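Local structure of transcriptional regulator, marR family, putative (Sulfolobus solfataricus, 3F3X) at residues Asn27-Leu32 / Leu105-Val110; Leu79-Arg84 / Ile93-Pro98. The protein probably binds DNA as a dimeric transcription factor of the MarR family and regulates transcription in this archaeon. All blocks are in the same frame, centred on the assembly; numbering follows the deposited sequence. Where two conformers were deposited one is given.

Contact 1 of 2, residues Asn27-Leu32 / Leu105-Val110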
loop_
_atom_site.group_PDB
_atom_site.type_symbol
_atom_site.label_atom_id
_atom_site.label_comp_id
_atom_site.label_asym_id
_atom_site.label_seq_id
_atom_site.Cartn_x
_atom_site.Cartn_y
_atom_site.Cartn_z
ATOM N N ASN A 27 5.353 -8.658 9.967
ATOM C CA ASN A 27 5.195 -9.642 11.028
ATOM C C ASN A 27 6.279 -10.712 10.903
ATOM O O ASN A 27 6.978 -11.015 11.874
ATOM C CB ASN A 27 3.821 -10.308 10.970
ATOM C CG ASN A 27 3.676 -11.391 12.007
ATOM O OD1 ASN A 27 3.484 -12.564 11.679
ATOM N ND2 ASN A 27 3.785 -11.009 13.272
ATOM N N ARG A 28 6.417 -11.263 9.699
ATOM C CA ARG A 28 7.394 -12.300 9.405
ATOM C C ARG A 28 8.829 -11.816 9.627
ATOM O O ARG A 28 9.585 -12.427 10.384
ATOM C CB ARG A 28 7.241 -12.743 7.950
ATOM C CG ARG A 28 7.651 -14.161 7.670
ATOM C CD ARG A 28 6.559 -15.122 8.099
ATOM N NE ARG A 28 6.708 -16.371 7.370
ATOM C CZ ARG A 28 5.800 -17.335 7.312
ATOM N NH1 ARG A 28 4.641 -17.220 7.950
ATOM N NH2 ARG A 28 6.057 -18.414 6.592
ATOM N N LEU A 29 9.214 -10.742 8.941
ATOM C CA LEU A 29 10.568 -10.204 9.094
ATOM C C LEU A 29 10.831 -9.708 10.522
ATOM O O LEU A 29 11.948 -9.832 11.045
ATOM C CB LEU A 29 10.820 -9.053 8.114
ATOM C CG LEU A 29 10.887 -9.426 6.630
ATOM C CD1 LEU A 29 11.014 -8.152 5.789
ATOM C CD2 LEU A 29 12.065 -10.366 6.374
ATOM N N GLY A 30 9.795 -9.143 11.137
ATOM C CA GLY A 30 9.911 -8.628 12.490
ATOM C C GLY A 30 10.169 -9.709 13.510
ATOM O O GLY A 30 11.107 -9.622 14.313
ATOM N N LYS A 31 9.358 -10.760 13.463
ATOM C CA LYS A 31 9.509 -11.856 14.414
ATOM C C LYS A 31 10.721 -12.746 14.173
ATOM O O LYS A 31 11.351 -13.206 15.122
ATOM C CB LYS A 31 8.214 -12.668 14.447
ATOM C CG LYS A 31 7.076 -11.845 15.016
ATOM C CD LYS A 31 5.775 -12.586 15.030
ATOM C CE LYS A 31 4.764 -11.812 15.846
ATOM N NZ LYS A 31 3.433 -12.465 15.817
ATOM N N LEU A 32 11.073 -12.959 12.910
ATOM C CA LEU A 32 12.218 -13.811 12.582
ATOM C C LEU A 32 13.565 -13.091 12.549
ATOM O O LEU A 32 14.602 -13.669 12.897
ATOM C CB LEU A 32 11.992 -14.490 11.223
ATOM C CG LEU A 32 10.772 -15.411 11.121
ATOM C CD1 LEU A 32 10.658 -15.963 9.719
ATOM C CD2 LEU A 32 10.898 -16.542 12.123
ATOM N N LEU A 105 20.466 -11.536 2.264
ATOM C CA LEU A 105 20.269 -12.853 1.656
ATOM C C LEU A 105 19.184 -13.620 2.401
ATOM O O LEU A 105 18.320 -14.252 1.792
ATOM C CB LEU A 105 21.569 -13.659 1.671
ATOM C CG LEU A 105 22.704 -13.183 0.761
ATOM C CD1 LEU A 105 23.940 -14.054 0.979
ATOM C CD2 LEU A 105 22.250 -13.243 -0.697
ATOM N N GLU A 106 19.231 -13.552 3.726
ATOM C CA GLU A 106 18.256 -14.232 4.569
ATOM C C GLU A 106 16.875 -13.592 4.444
ATOM O O GLU A 106 15.877 -14.293 4.291
ATOM C CB GLU A 106 18.721 -14.198 6.026
ATOM C CG GLU A 106 19.970 -15.032 6.292
ATOM C CD GLU A 106 20.579 -14.771 7.657
ATOM O OE1 GLU A 106 19.859 -14.270 8.550
ATOM O OE2 GLU A 106 21.778 -15.076 7.841
ATOM N N ALA A 107 16.815 -12.262 4.511
ATOM C CA ALA A 107 15.536 -11.559 4.400
ATOM C C ALA A 107 14.896 -11.841 3.037
ATOM O O ALA A 107 13.680 -12.033 2.940
ATOM C CB ALA A 107 15.741 -10.044 4.591
ATOM N N ASN A 108 15.719 -11.860 1.990
ATOM C CA ASN A 108 15.238 -12.138 0.640
ATOM C C ASN A 108 14.610 -13.527 0.601
ATOM O O ASN A 108 13.542 -13.719 0.021
ATOM C CB ASN A 108 16.390 -12.071 -0.368
ATOM C CG ASN A 108 15.972 -12.510 -1.762
ATOM O OD1 ASN A 108 16.421 -13.544 -2.264
ATOM N ND2 ASN A 108 15.106 -11.730 -2.391
ATOM N N GLU A 109 15.280 -14.493 1.221
ATOM C CA GLU A 109 14.779 -15.863 1.261
ATOM C C GLU A 109 13.425 -15.926 1.969
ATOM O O GLU A 109 12.500 -16.587 1.496
ATOM C CB GLU A 109 15.765 -16.770 1.997
ATOM C CG GLU A 109 15.480 -18.246 1.801
ATOM C CD GLU A 109 16.234 -18.826 0.621
ATOM O OE1 GLU A 109 16.368 -18.131 -0.411
ATOM O OE2 GLU A 109 16.687 -19.984 0.727
ATOM N N VAL A 110 13.325 -15.251 3.112
ATOM C CA VAL A 110 12.090 -15.224 3.889
ATOM C C VAL A 110 10.928 -14.641 3.080
ATOM O O VAL A 110 9.858 -15.243 2.999
ATOM C CB VAL A 110 12.259 -14.389 5.192
ATOM C CG1 VAL A 110 10.901 -14.123 5.827
ATOM C CG2 VAL A 110 13.154 -15.128 6.174
#
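Val110 reaches across to three side chains of helix 3-33, Arg28, Leu29 and Leu32, and carries most of the contact between 27-32 and 105-110. The side chain of Val110 leaves its backbone towards the facing helix. At its root, Val110 CB lies 4.2 Å from Leu29 CD2. From there CG1, anti to the backbone N (chi1 168°), continues into the groove between the Arg28, Leu29 and Leu32 side chains. Val110 CG1 sits 3.7 Å from Arg28 CG, the closest approach of the two segments, and 4.0 Å from Leu29 CD2. Leu32 CD1 is a looser neighbour, 4.3 Å from Val110 CG1. Arg28 therefore takes part through its aliphatic base, and the guanidinium at its far end has a long, weak ion pair with Glu117, further along helix 98-118. Leu29 does not set out towards the other helix, yet its tip closes in: Leu29 CD2 touches both Val110 and, at 4.1 Å, Ala107 CB. Leu29 and Ala107 are buried, whereas Arg28 and Leu32 lie on the exposed side, so the apolar contact runs from the interior out to the surface.

The two helical segments run closer to antiparallel than parallel, at 137°, with their axes 10.6 Å apart. That spacing and the few atoms in touch describe a modest crossing near the C-terminal end of helix 3-33. Leu111 and Leu114 of helix 98-118 extend it by packing on Leu29 and Arg28, and Met33 covers Ala107; Asn108 packs on Leu8 of the second subunit.

Contact 2 of 2, residues Leu79-Arg84 / Ile93-Pro98; sequences LVRRIR and IVEITP
Arg81 lays its guanidinium over the methyl of Thr97, whose CG2 lies 3.5 Å above the plane and offset towards the rim. The Arg81 and Glu95 side chains run side by side, pointing the same way. Arg81 NH1 makes a salt bridge to Glu95 OE1 at 3.0 Å, approaching from above the carboxylate plane, and the two flat groups stand 82° apart. A water in the guanidinium plane accepts from Arg81 NH1 and donates to Ile96 O, tying the same group to the neighbouring backbone.

These residues belong to the antiparallel beta hairpin of strands 80-85 and 92-96, the wing of the winged helix-turn-helix domain characteristic of the MarR family. Arg81-Glu95 and Ile83-Ile93 are its hydrogen-bonded pairs, each with two backbone bonds; Ile93 N to Ile83 O is 2.7 Å. On their face, Ile83 CG1 packs at 3.9 Å against Ile93 CB.

The other face carries Val80, Arg82, Val94 and Ile96. Val80 CB meets Val94 CG1 at 3.8 Å, and Leu43 and Leu74 from helices 37-48 and 64-76 pack on Val80. Arg82 turns its end away from the partner strand to salt-bridge Glu75 and Asp72. Beyond the strands, Thr97 N donates to Leu79 O at 3.1 Å, while Thr97 OG1 bonds Gly78 O and, as N-cap of helix 98-118, Gly100 N.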
loop_
_atom_site.group_PDB
_atom_site.type_symbol
_atom_site.label_atom_id
_atom_site.label_comp_id
_atom_site.label_asym_id
_atom_site.label_seq_id
_atom_site.Cartn_x
_atom_site.Cartn_y
_atom_site.Cartn_z
ATOM N N LEU A 79 24.300 -3.077 9.999
ATOM C CA LEU A 79 23.925 -3.605 8.691
ATOM C C LEU A 79 24.247 -2.626 7.564
ATOM O O LEU A 79 24.430 -3.029 6.420
ATOM C CB LEU A 79 22.442 -3.965 8.680
ATOM C CG LEU A 79 22.059 -4.943 9.796
ATOM C CD1 LEU A 79 20.602 -5.357 9.622
ATOM C CD2 LEU A 79 22.976 -6.164 9.767
ATOM N N VAL A 80 24.290 -1.340 7.891
ATOM C CA VAL A 80 24.653 -0.311 6.922
ATOM C C VAL A 80 25.417 0.751 7.696
ATOM O O VAL A 80 25.546 0.672 8.922
ATOM C CB VAL A 80 23.427 0.406 6.255
ATOM C CG1 VAL A 80 22.497 -0.602 5.599
ATOM C CG2 VAL A 80 22.690 1.268 7.286
ATOM N N ARG A 81 25.938 1.733 6.977
ATOM C CA ARG A 81 26.630 2.839 7.611
ATOM C C ARG A 81 26.369 4.044 6.743
ATOM O O ARG A 81 26.110 3.910 5.542
ATOM C CB ARG A 81 28.147 2.594 7.709
ATOM C CG ARG A 81 28.919 2.671 6.390
ATOM C CD ARG A 81 30.428 2.698 6.653
ATOM N NE ARG A 81 30.871 1.522 7.399
ATOM C CZ ARG A 81 31.033 0.316 6.867
ATOM N NH1 ARG A 81 30.806 0.120 5.575
ATOM N NH2 ARG A 81 31.383 -0.704 7.636
ATOM N N ARG A 82 26.404 5.222 7.353
ATOM C CA ARG A 82 26.229 6.451 6.604
ATOM C C ARG A 82 27.616 7.053 6.433
ATOM O O ARG A 82 28.410 7.085 7.378
ATOM C CB ARG A 82 25.325 7.427 7.363
ATOM C CG ARG A 82 23.847 7.265 7.038
ATOM C CD ARG A 82 22.961 8.038 8.002
ATOM N NE ARG A 82 22.989 7.423 9.325
ATOM C CZ ARG A 82 22.052 7.590 10.250
ATOM N NH1 ARG A 82 20.998 8.363 10.007
ATOM N NH2 ARG A 82 22.155 6.959 11.407
ATOM N N ILE A 83 27.920 7.486 5.217
ATOM C CA ILE A 83 29.193 8.122 4.924
ATOM C C ILE A 83 28.857 9.324 4.062
ATOM O O ILE A 83 27.746 9.436 3.543
ATOM C CB ILE A 83 30.159 7.192 4.145
ATOM C CG1 ILE A 83 29.452 6.609 2.922
ATOM C CG2 ILE A 83 30.697 6.103 5.075
ATOM C CD1 ILE A 83 30.344 5.759 2.046
ATOM N N ARG A 84 29.803 10.239 3.927
ATOM C CA ARG A 84 29.573 11.427 3.122
ATOM C C ARG A 84 29.968 11.124 1.691
ATOM O O ARG A 84 30.872 10.319 1.452
ATOM C CB ARG A 84 30.410 12.589 3.649
ATOM C CG ARG A 84 30.032 13.054 5.050
ATOM C CD ARG A 84 31.072 14.024 5.583
ATOM N NE ARG A 84 32.344 13.353 5.828
ATOM C CZ ARG A 84 33.499 13.978 6.028
ATOM N NH1 ARG A 84 33.553 15.306 6.009
ATOM N NH2 ARG A 84 34.600 13.273 6.260
ATOM N N ILE A 93 25.365 9.364 2.244
ATOM C CA ILE A 93 25.292 8.129 1.481
ATOM C C ILE A 93 25.169 6.941 2.422
ATOM O O ILE A 93 25.807 6.906 3.476
ATOM C CB ILE A 93 26.563 7.926 0.623
ATOM C CG1 ILE A 93 26.726 9.086 -0.363
ATOM C CG2 ILE A 93 26.487 6.600 -0.114
ATOM C CD1 ILE A 93 25.600 9.208 -1.360
ATOM N N VAL A 94 24.352 5.967 2.029
ATOM C CA VAL A 94 24.154 4.760 2.823
ATOM C C VAL A 94 24.883 3.621 2.116
ATOM O O VAL A 94 24.615 3.322 0.957
ATOM C CB VAL A 94 22.659 4.387 2.938
ATOM C CG1 VAL A 94 22.499 3.140 3.808
ATOM C CG2 VAL A 94 21.873 5.548 3.540
ATOM N N GLU A 95 25.816 3.002 2.823
ATOM C CA GLU A 95 26.586 1.900 2.278
ATOM C C GLU A 95 26.279 0.651 3.079
ATOM O O GLU A 95 26.235 0.690 4.310
ATOM C CB GLU A 95 28.085 2.212 2.362
ATOM C CG GLU A 95 28.983 1.040 1.975
ATOM C CD GLU A 95 30.462 1.358 2.140
ATOM O OE1 GLU A 95 30.832 1.943 3.181
ATOM O OE2 GLU A 95 31.252 1.007 1.238
ATOM N N ILE A 96 26.054 -0.461 2.385
ATOM C CA ILE A 96 25.753 -1.712 3.063
ATOM C C ILE A 96 27.062 -2.291 3.608
ATOM O O ILE A 96 28.136 -2.027 3.068
ATOM C CB ILE A 96 25.070 -2.722 2.092
ATOM C CG1 ILE A 96 24.335 -3.800 2.887
ATOM C CG2 ILE A 96 26.113 -3.371 1.173
ATOM C CD1 ILE A 96 23.478 -4.719 2.025
ATOM N N THR A 97 26.969 -3.055 4.689
ATOM C CA THR A 97 28.147 -3.668 5.306
ATOM C C THR A 97 28.117 -5.162 4.977
ATOM O O THR A 97 27.090 -5.690 4.542
ATOM C CB THR A 97 28.114 -3.545 6.837
ATOM O OG1 THR A 97 27.033 -4.341 7.339
ATOM C CG2 THR A 97 27.915 -2.085 7.268
ATOM N N PRO A 98 29.244 -5.862 5.175
ATOM C CA PRO A 98 29.266 -7.299 4.883
ATOM C C PRO A 98 28.166 -8.032 5.648
ATOM O O PRO A 98 27.537 -8.957 5.125
ATOM C CB PRO A 98 30.667 -7.709 5.322
ATOM C CG PRO A 98 31.478 -6.491 4.950
ATOM C CD PRO A 98 30.601 -5.363 5.464
HETATM O O HOH W 1 30.861 -2.228 3.613
#

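Overall arrangement
Contact 1 joins two helices through a few apolar side chains, while contact 2 holds the hairpin together by main-chain bonds, a salt bridge and valine and isoleucine packing; it buries 585 Å² against 185 Å². Both are partly buried, with exposed residues in each. Segment 93-98 ends on Pro98, the first residue of helix 98-118, whose later turns supply one side of contact 1. Their centres lie about 20 Å apart. Along the chain the hairpin is nested within the loop closed by contact 1. The second subunit comes within reach of one residue of the contact 1 segments, Asn108, whereas no other protein chain of the assembly touches the segments of contact 2.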